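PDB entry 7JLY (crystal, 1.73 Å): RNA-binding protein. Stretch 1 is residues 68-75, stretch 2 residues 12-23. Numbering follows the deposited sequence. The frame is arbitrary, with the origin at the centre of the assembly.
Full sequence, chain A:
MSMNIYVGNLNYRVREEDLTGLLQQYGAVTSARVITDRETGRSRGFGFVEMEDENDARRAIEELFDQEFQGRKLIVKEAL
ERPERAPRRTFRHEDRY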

ATOM      1  N   GLU A  68      11.882  -5.852   2.732  1.00 19.16           N
ATOM      2  CA  GLU A  68      12.314  -4.546   2.278  1.00 18.68           C
ATOM      3  C   GLU A  68      11.820  -4.308   0.864  1.00 19.63           C
ATOM      4  O   GLU A  68      11.757  -5.233   0.055  1.00 23.95           O
ATOM      5  CB  GLU A  68      13.840  -4.436   2.344  1.00 20.51           C
ATOM      6  CG  GLU A  68      14.352  -4.375   3.760  1.00 17.54           C
ATOM      7  CD  GLU A  68      15.850  -4.538   3.854  1.00 25.24           C
ATOM      8  OE1 GLU A  68      16.500  -4.793   2.817  1.00 25.56           O
ATOM      9  OE2 GLU A  68      16.371  -4.416   4.978  1.00 26.46           O
ATOM     10  N   PHE A  69      11.461  -3.058   0.585  1.00 17.33           N
ATOM     11  CA  PHE A  69      10.961  -2.629  -0.709  1.00 17.14           C
ATOM     12  C   PHE A  69      11.637  -1.288  -1.014  1.00 20.77           C
ATOM     13  O   PHE A  69      11.543  -0.355  -0.212  1.00 19.41           O
ATOM     14  CB  PHE A  69       9.427  -2.510  -0.668  1.00 17.33           C
ATOM     15  CG  PHE A  69       8.800  -2.059  -1.958  1.00 22.04           C
ATOM     16  CD1 PHE A  69       8.860  -2.854  -3.094  1.00 21.22           C
ATOM     17  CD2 PHE A  69       8.100  -0.862  -2.019  1.00 19.72           C
ATOM     18  CE1 PHE A  69       8.263  -2.452  -4.278  1.00 21.48           C
ATOM     19  CE2 PHE A  69       7.502  -0.450  -3.206  1.00 24.71           C
ATOM     20  CZ  PHE A  69       7.586  -1.242  -4.334  1.00 21.41           C
ATOM     21  N   GLN A  70      12.331  -1.205  -2.148  1.00 18.47           N
ATOM     22  CA  GLN A  70      13.105  -0.012  -2.508  1.00 20.90           C
ATOM     23  C   GLN A  70      13.915   0.503  -1.305  1.00 20.53           C
ATOM     24  O   GLN A  70      13.903   1.698  -0.982  1.00 20.46           O
ATOM     25  CB  GLN A  70      12.174   1.077  -3.077  1.00 21.65           C
ATOM     26  CG  GLN A  70      11.476   0.633  -4.382  1.00 22.96           C
ATOM     27  CD  GLN A  70      10.754   1.762  -5.113  1.00 28.68           C
ATOM     28  OE1 GLN A  70      11.072   2.942  -4.944  1.00 28.04           O
ATOM     29  NE2 GLN A  70       9.774   1.398  -5.937  1.00 28.94           N
ATOM     30  N   GLY A  71      14.589  -0.428  -0.634  1.00 18.50           N
ATOM     31  CA  GLY A  71      15.540  -0.099   0.415  1.00 17.65           C
ATOM     32  C   GLY A  71      14.984   0.133   1.807  1.00 21.44           C
ATOM     33  O   GLY A  71      15.744   0.435   2.729  1.00 19.93           O
ATOM     34  N   ARG A  72      13.674  -0.015   1.992  1.00 17.63           N
ATOM     35  CA  ARG A  72      13.113   0.198   3.332  1.00 17.58           C
ATOM     36  C   ARG A  72      12.146  -0.915   3.743  1.00 16.86           C
ATOM     37  O   ARG A  72      11.371  -1.409   2.932  1.00 18.52           O
ATOM     38  CB  ARG A  72      12.400   1.549   3.427  1.00 18.36           C
ATOM     39  CG  ARG A  72      13.296   2.759   3.180  1.00 21.21           C
ATOM     40  CD  ARG A  72      12.654   4.052   3.664  1.00 20.79           C
ATOM     41  NE  ARG A  72      12.418   4.032   5.106  1.00 18.68           N
ATOM     42  CZ  ARG A  72      13.329   4.355   6.021  1.00 23.78           C
ATOM     43  NH1 ARG A  72      14.541   4.752   5.647  1.00 21.18           N
ATOM     44  NH2 ARG A  72      13.025   4.290   7.314  1.00 22.14           N
ATOM     45  N   LYS A  73      12.197  -1.291   5.012  1.00 14.67           N
ATOM     46  CA  LYS A  73      11.323  -2.337   5.522  1.00 17.21           C
ATOM     47  C   LYS A  73       9.854  -1.905   5.461  1.00 17.80           C
ATOM     48  O   LYS A  73       9.468  -0.897   6.056  1.00 18.72           O
ATOM     49  CB  LYS A  73      11.714  -2.699   6.959  1.00 18.62           C
ATOM     50  CG  LYS A  73      10.871  -3.820   7.550  1.00 22.13           C
ATOM     51  CD  LYS A  73      11.540  -4.440   8.772  1.00 24.79           C
ATOM     52  CE  LYS A  73      11.600  -3.462   9.927  1.00 33.09           C
ATOM     53  NZ  LYS A  73      12.205  -4.123  11.129  1.00 34.31           N
ATOM     54  N   LEU A  74       9.040  -2.650   4.718  1.00 17.11           N
ATOM     55  CA  LEU A  74       7.626  -2.313   4.596  1.00 17.81           C
ATOM     56  C   LEU A  74       6.873  -2.309   5.913  1.00 18.50           C
ATOM     57  O   LEU A  74       7.103  -3.151   6.796  1.00 19.41           O
ATOM     58  CB  LEU A  74       6.921  -3.296   3.655  1.00 16.29           C
ATOM     59  CG  LEU A  74       7.211  -3.166   2.168  1.00 17.64           C
ATOM     60  CD1 LEU A  74       6.748  -4.423   1.454  1.00 17.82           C
ATOM     61  CD2 LEU A  74       6.498  -1.948   1.597  1.00 23.05           C
ATOM     62  N   ILE A  75       5.964  -1.349   6.037  1.00 15.67           N
ATOM     63  CA  ILE A  75       4.827  -1.478   6.930  1.00 18.79           C
ATOM     64  C   ILE A  75       3.681  -1.922   6.043  1.00 17.45           C
ATOM     65  O   ILE A  75       3.347  -1.208   5.104  1.00 16.71           O
ATOM     66  CB  ILE A  75       4.440  -0.159   7.609  1.00 18.15           C
ATOM     67  CG1 ILE A  75       5.585   0.388   8.470  1.00 17.34           C
ATOM     68  CG2 ILE A  75       3.157  -0.356   8.417  1.00 18.02           C
ATOM     69  CD1 ILE A  75       5.279   1.779   9.090  1.00 18.65           C
TER
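Stretch 2 (12-23) YRVREEDLTGLL

Packing of residues 12-23 against the hairpin of residues 68-75 in the RNA-binding protein of entry 7JLY. Stretch 1 is a tight hairpin: two short strands, 68-69 and 72-73, are joined by a type I' beta turn from Phe 69 to Arg 72. The turn is closed by paired backbone hydrogen bonds, Phe 69 N to Arg 72 O at 2.9 Å and Arg 72 N to Phe 69 O at 3.1 Å. Both central residues have positive phi, 45° at Gln 70 and 84° at Gly 71, the latter a value that favours glycine. Stretch 2 begins as an irregular segment, Tyr 12 to Arg 15, and continues as a helix from Glu 16 to Leu 23, with Arg 15 at the N-cap position. It starts by the turn, with Arg 13 and Val 14 at Gln 70, and its helix runs on past the Phe 69 ring to bring Leu 22 to Leu 74. The backbones remain well apart; the nearest CA atoms, those of Gln 70 and Val 14, are 7.7 Å from each other, so the contact is made largely by side chains. It buries 335 Å², both sides summed, and no hydrogen bond crosses it.

Phe 69 is the centre of the contact, with 79 Å² covered. Its CA-to-CB bond points toward stretch 2, and chi1 in t (180°) carries the ring out to meet Val 14, Asp 18 and Leu 22, residues spaced four apart that present one side of the chain as it enters and follows the helix. Val 14 CG2 lies 3.7 Å from Phe 69 CE2, and the backbone oxygen Asp 18 O is 4.1 Å from Phe 69 CZ. Asp 18 O is already engaged in the helix, accepting from Leu 22 N at 3.0 Å. Leu 22, with 60 Å² covered, supplies the methyl over one ring face: its CD2 stands 4.2 Å from the centroid of the Phe 69 ring and only 3° off the normal, a CH-pi contact in which the methyl sits almost exactly above the ring centre. The other methyl, Leu 22 CD1, approaches Phe 69 CE1 at 4.1 Å. Leu 22 CD2 also meets Leu 74 CD1 at 4.2 Å, so the same methyl touches both the first residue of the turn and a residue beyond it.

Gln 70, with 66 Å² covered, extends the contact to the start of stretch 2. With chi1 in m and chi2 in t, it lays its amide beside Val 14, whose CG2 is 3.5 Å from Gln 70 OE1. Its polar neighbours are near but not bonded: Gln 70 OE1 is 4.1 Å from Arg 13 NH1, and Gln 70 NE2 is 3.9 Å from Asp 18 OD2. The Asp 18 carboxylate is instead occupied within its own stretch. Asp 18 OD2 accepts from Arg 15 N at 2.8 Å and from Arg 15 NE at 3.0 Å, while Asp 18 OD1 accepts from Arg 15 NH2 at 3.0 Å; the side-chain bonds form a salt bridge that ties the first turn of the helix to its cap residue.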

ATOM      1  N   TYR A  12      10.576   7.555  -0.358  1.00 17.36           N
ATOM      2  CA  TYR A  12       9.754   8.669  -0.837  1.00 15.31           C
ATOM      3  C   TYR A  12       9.592   8.667  -2.358  1.00 16.02           C
ATOM      4  O   TYR A  12       8.747   9.384  -2.896  1.00 18.23           O
ATOM      5  CB  TYR A  12      10.334  10.002  -0.367  1.00 19.55           C
ATOM      6  CG  TYR A  12      10.214  10.223   1.122  1.00 17.07           C
ATOM      7  CD1 TYR A  12       8.966  10.243   1.747  1.00 18.66           C
ATOM      8  CD2 TYR A  12      11.336  10.417   1.903  1.00 18.48           C
ATOM      9  CE1 TYR A  12       8.851  10.446   3.104  1.00 18.21           C
ATOM     10  CE2 TYR A  12      11.231  10.622   3.259  1.00 19.22           C
ATOM     11  CZ  TYR A  12       9.989  10.639   3.858  1.00 20.05           C
ATOM     12  OH  TYR A  12       9.885  10.846   5.223  1.00 21.49           O
ATOM     13  N   ARG A  13      10.387   7.851  -3.048  1.00 17.27           N
ATOM     14  CA  ARG A  13      10.249   7.683  -4.489  1.00 18.97           C
ATOM     15  C   ARG A  13       9.126   6.709  -4.860  1.00 18.51           C
ATOM     16  O   ARG A  13       8.763   6.598  -6.030  1.00 21.40           O
ATOM     17  CB  ARG A  13      11.561   7.186  -5.106  1.00 18.66           C
ATOM     18  CG  ARG A  13      12.709   8.179  -5.015  1.00 24.73           C
ATOM     19  CD  ARG A  13      13.976   7.621  -5.678  1.00 27.17           C
ATOM     20  NE  ARG A  13      13.898   7.645  -7.137  1.00 26.56           N
ATOM     21  CZ  ARG A  13      13.583   6.597  -7.892  1.00 26.41           C
ATOM     22  NH1 ARG A  13      13.305   5.427  -7.336  1.00 26.42           N
ATOM     23  NH2 ARG A  13      13.537   6.720  -9.212  1.00 28.30           N
ATOM     24  N   VAL A  14       8.585   5.993  -3.881  1.00 16.40           N
ATOM     25  CA  VAL A  14       7.517   5.033  -4.196  1.00 17.79           C
ATOM     26  C   VAL A  14       6.242   5.742  -4.675  1.00 18.93           C
ATOM     27  O   VAL A  14       5.694   6.601  -3.982  1.00 18.48           O
ATOM     28  CB  VAL A  14       7.183   4.143  -2.991  1.00 18.03           C
ATOM     29  CG1 VAL A  14       5.900   3.374  -3.246  1.00 17.73           C
ATOM     30  CG2 VAL A  14       8.327   3.174  -2.730  1.00 18.30           C
ATOM     31  N   ARG A  15       5.797   5.383  -5.882  1.00 18.70           N
ATOM     32  CA  ARG A  15       4.609   5.972  -6.506  1.00 17.85           C
ATOM     33  C   ARG A  15       3.385   5.091  -6.326  1.00 19.03           C
ATOM     34  O   ARG A  15       3.504   3.930  -5.964  1.00 16.59           O
ATOM     35  CB  ARG A  15       4.839   6.173  -8.000  1.00 18.33           C
ATOM     36  CG  ARG A  15       6.008   7.076  -8.318  1.00 23.50           C
ATOM     37  CD  ARG A  15       6.471   6.873  -9.753  1.00 26.21           C
ATOM     38  NE  ARG A  15       6.911   5.502 -10.008  1.00 22.71           N
ATOM     39  CZ  ARG A  15       7.345   5.080 -11.190  1.00 27.69           C
ATOM     40  NH1 ARG A  15       7.385   5.926 -12.211  1.00 29.90           N
ATOM     41  NH2 ARG A  15       7.736   3.822 -11.359  1.00 25.10           N
ATOM     42  N   GLU A  16       2.208   5.643  -6.614  1.00 19.06           N
ATOM     43  CA  GLU A  16       0.998   4.826  -6.615  1.00 20.36           C
ATOM     44  C   GLU A  16       1.119   3.631  -7.561  1.00 19.42           C
ATOM     45  O   GLU A  16       0.646   2.534  -7.245  1.00 19.51           O
ATOM     46  CB  GLU A  16      -0.215   5.686  -6.975  1.00 18.54           C
ATOM     47  CG  GLU A  16      -0.592   6.613  -5.814  1.00 21.73           C
ATOM     48  CD  GLU A  16      -1.668   7.610  -6.172  1.00 25.66           C
ATOM     49  OE1 GLU A  16      -2.211   7.509  -7.289  1.00 29.25           O
ATOM     50  OE2 GLU A  16      -1.961   8.488  -5.332  1.00 23.60           O
ATOM     51  N   GLU A  17       1.761   3.811  -8.716  1.00 20.61           N
ATOM     52  CA  GLU A  17       1.831   2.693  -9.652  1.00 20.19           C
ATOM     53  C   GLU A  17       2.750   1.598  -9.118  1.00 21.78           C
ATOM     54  O   GLU A  17       2.555   0.428  -9.406  1.00 19.52           O
ATOM     55  CB  GLU A  17       2.278   3.149 -11.043  1.00 24.98           C
ATOM     56  CG  GLU A  17       3.753   3.395 -11.190  1.00 24.20           C
ATOM     57  CD  GLU A  17       4.183   3.366 -12.642  1.00 33.48           C
ATOM     58  OE1 GLU A  17       4.656   2.305 -13.101  1.00 32.54           O
ATOM     59  OE2 GLU A  17       4.034   4.403 -13.323  1.00 31.20           O
ATOM     60  N   ASP A  18       3.732   1.974  -8.303  1.00 17.64           N
ATOM     61  CA  ASP A  18       4.592   0.996  -7.652  1.00 18.25           C
ATOM     62  C   ASP A  18       3.831   0.192  -6.595  1.00 18.59           C
ATOM     63  O   ASP A  18       4.085  -1.005  -6.424  1.00 18.97           O
ATOM     64  CB  ASP A  18       5.797   1.695  -7.021  1.00 17.84           C
ATOM     65  CG  ASP A  18       6.597   2.498  -8.037  1.00 21.58           C
ATOM     66  OD1 ASP A  18       6.764   2.002  -9.166  1.00 19.92           O
ATOM     67  OD2 ASP A  18       7.050   3.620  -7.714  1.00 21.46           O
ATOM     68  N   LEU A  19       2.914   0.845  -5.877  1.00 17.88           N
ATOM     69  CA  LEU A  19       2.092   0.145  -4.891  1.00 19.19           C
ATOM     70  C   LEU A  19       1.135  -0.809  -5.576  1.00 17.10           C
ATOM     71  O   LEU A  19       0.964  -1.938  -5.144  1.00 16.69           O
ATOM     72  CB  LEU A  19       1.311   1.125  -4.025  1.00 17.44           C
ATOM     73  CG  LEU A  19       2.171   1.972  -3.089  1.00 15.61           C
ATOM     74  CD1 LEU A  19       1.276   2.820  -2.221  1.00 19.03           C
ATOM     75  CD2 LEU A  19       3.056   1.075  -2.220  1.00 17.42           C
ATOM     76  N   THR A  20       0.512  -0.349  -6.656  1.00 16.88           N
ATOM     77  CA  THR A  20      -0.365  -1.217  -7.418  1.00 16.97           C
ATOM     78  C   THR A  20       0.429  -2.388  -7.968  1.00 20.16           C
ATOM     79  O   THR A  20      -0.028  -3.527  -7.914  1.00 19.80           O
ATOM     80  CB  THR A  20      -1.043  -0.472  -8.575  1.00 20.60           C
ATOM     81  OG1 THR A  20      -1.828   0.613  -8.049  1.00 19.75           O
ATOM     82  CG2 THR A  20      -1.944  -1.420  -9.352  1.00 22.37           C
ATOM     83  N   GLY A  21       1.625  -2.107  -8.482  1.00 18.04           N
ATOM     84  CA  GLY A  21       2.461  -3.144  -9.077  1.00 19.24           C
ATOM     85  C   GLY A  21       2.798  -4.240  -8.078  1.00 22.08           C
ATOM     86  O   GLY A  21       2.839  -5.439  -8.411  1.00 24.19           O
ATOM     87  N   LEU A  22       3.046  -3.814  -6.846  1.00 18.28           N
ATOM     88  CA  LEU A  22       3.378  -4.710  -5.752  1.00 18.12           C
ATOM     89  C   LEU A  22       2.191  -5.578  -5.344  1.00 19.07           C
ATOM     90  O   LEU A  22       2.299  -6.806  -5.260  1.00 19.11           O
ATOM     91  CB  LEU A  22       3.875  -3.899  -4.549  1.00 20.28           C
ATOM     92  CG  LEU A  22       4.381  -4.706  -3.349  1.00 20.85           C
ATOM     93  CD1 LEU A  22       5.573  -5.551  -3.753  1.00 20.73           C
ATOM     94  CD2 LEU A  22       4.730  -3.776  -2.180  1.00 19.16           C
ATOM     95  N   LEU A  23       1.056  -4.931  -5.084  1.00 18.42           N
ATOM     96  CA  LEU A  23      -0.093  -5.623  -4.502  1.00 18.34           C
ATOM     97  C   LEU A  23      -0.902  -6.397  -5.545  1.00 18.89           C
ATOM     98  O   LEU A  23      -1.521  -7.410  -5.216  1.00 19.07           O
ATOM     99  CB  LEU A  23      -0.999  -4.625  -3.757  1.00 15.03           C
ATOM    100  CG  LEU A  23      -0.597  -4.303  -2.302  1.00 15.95           C
ATOM    101  CD1 LEU A  23      -0.593  -5.562  -1.468  1.00 16.43           C
ATOM    102  CD2 LEU A  23       0.763  -3.598  -2.196  1.00 17.53           C
TER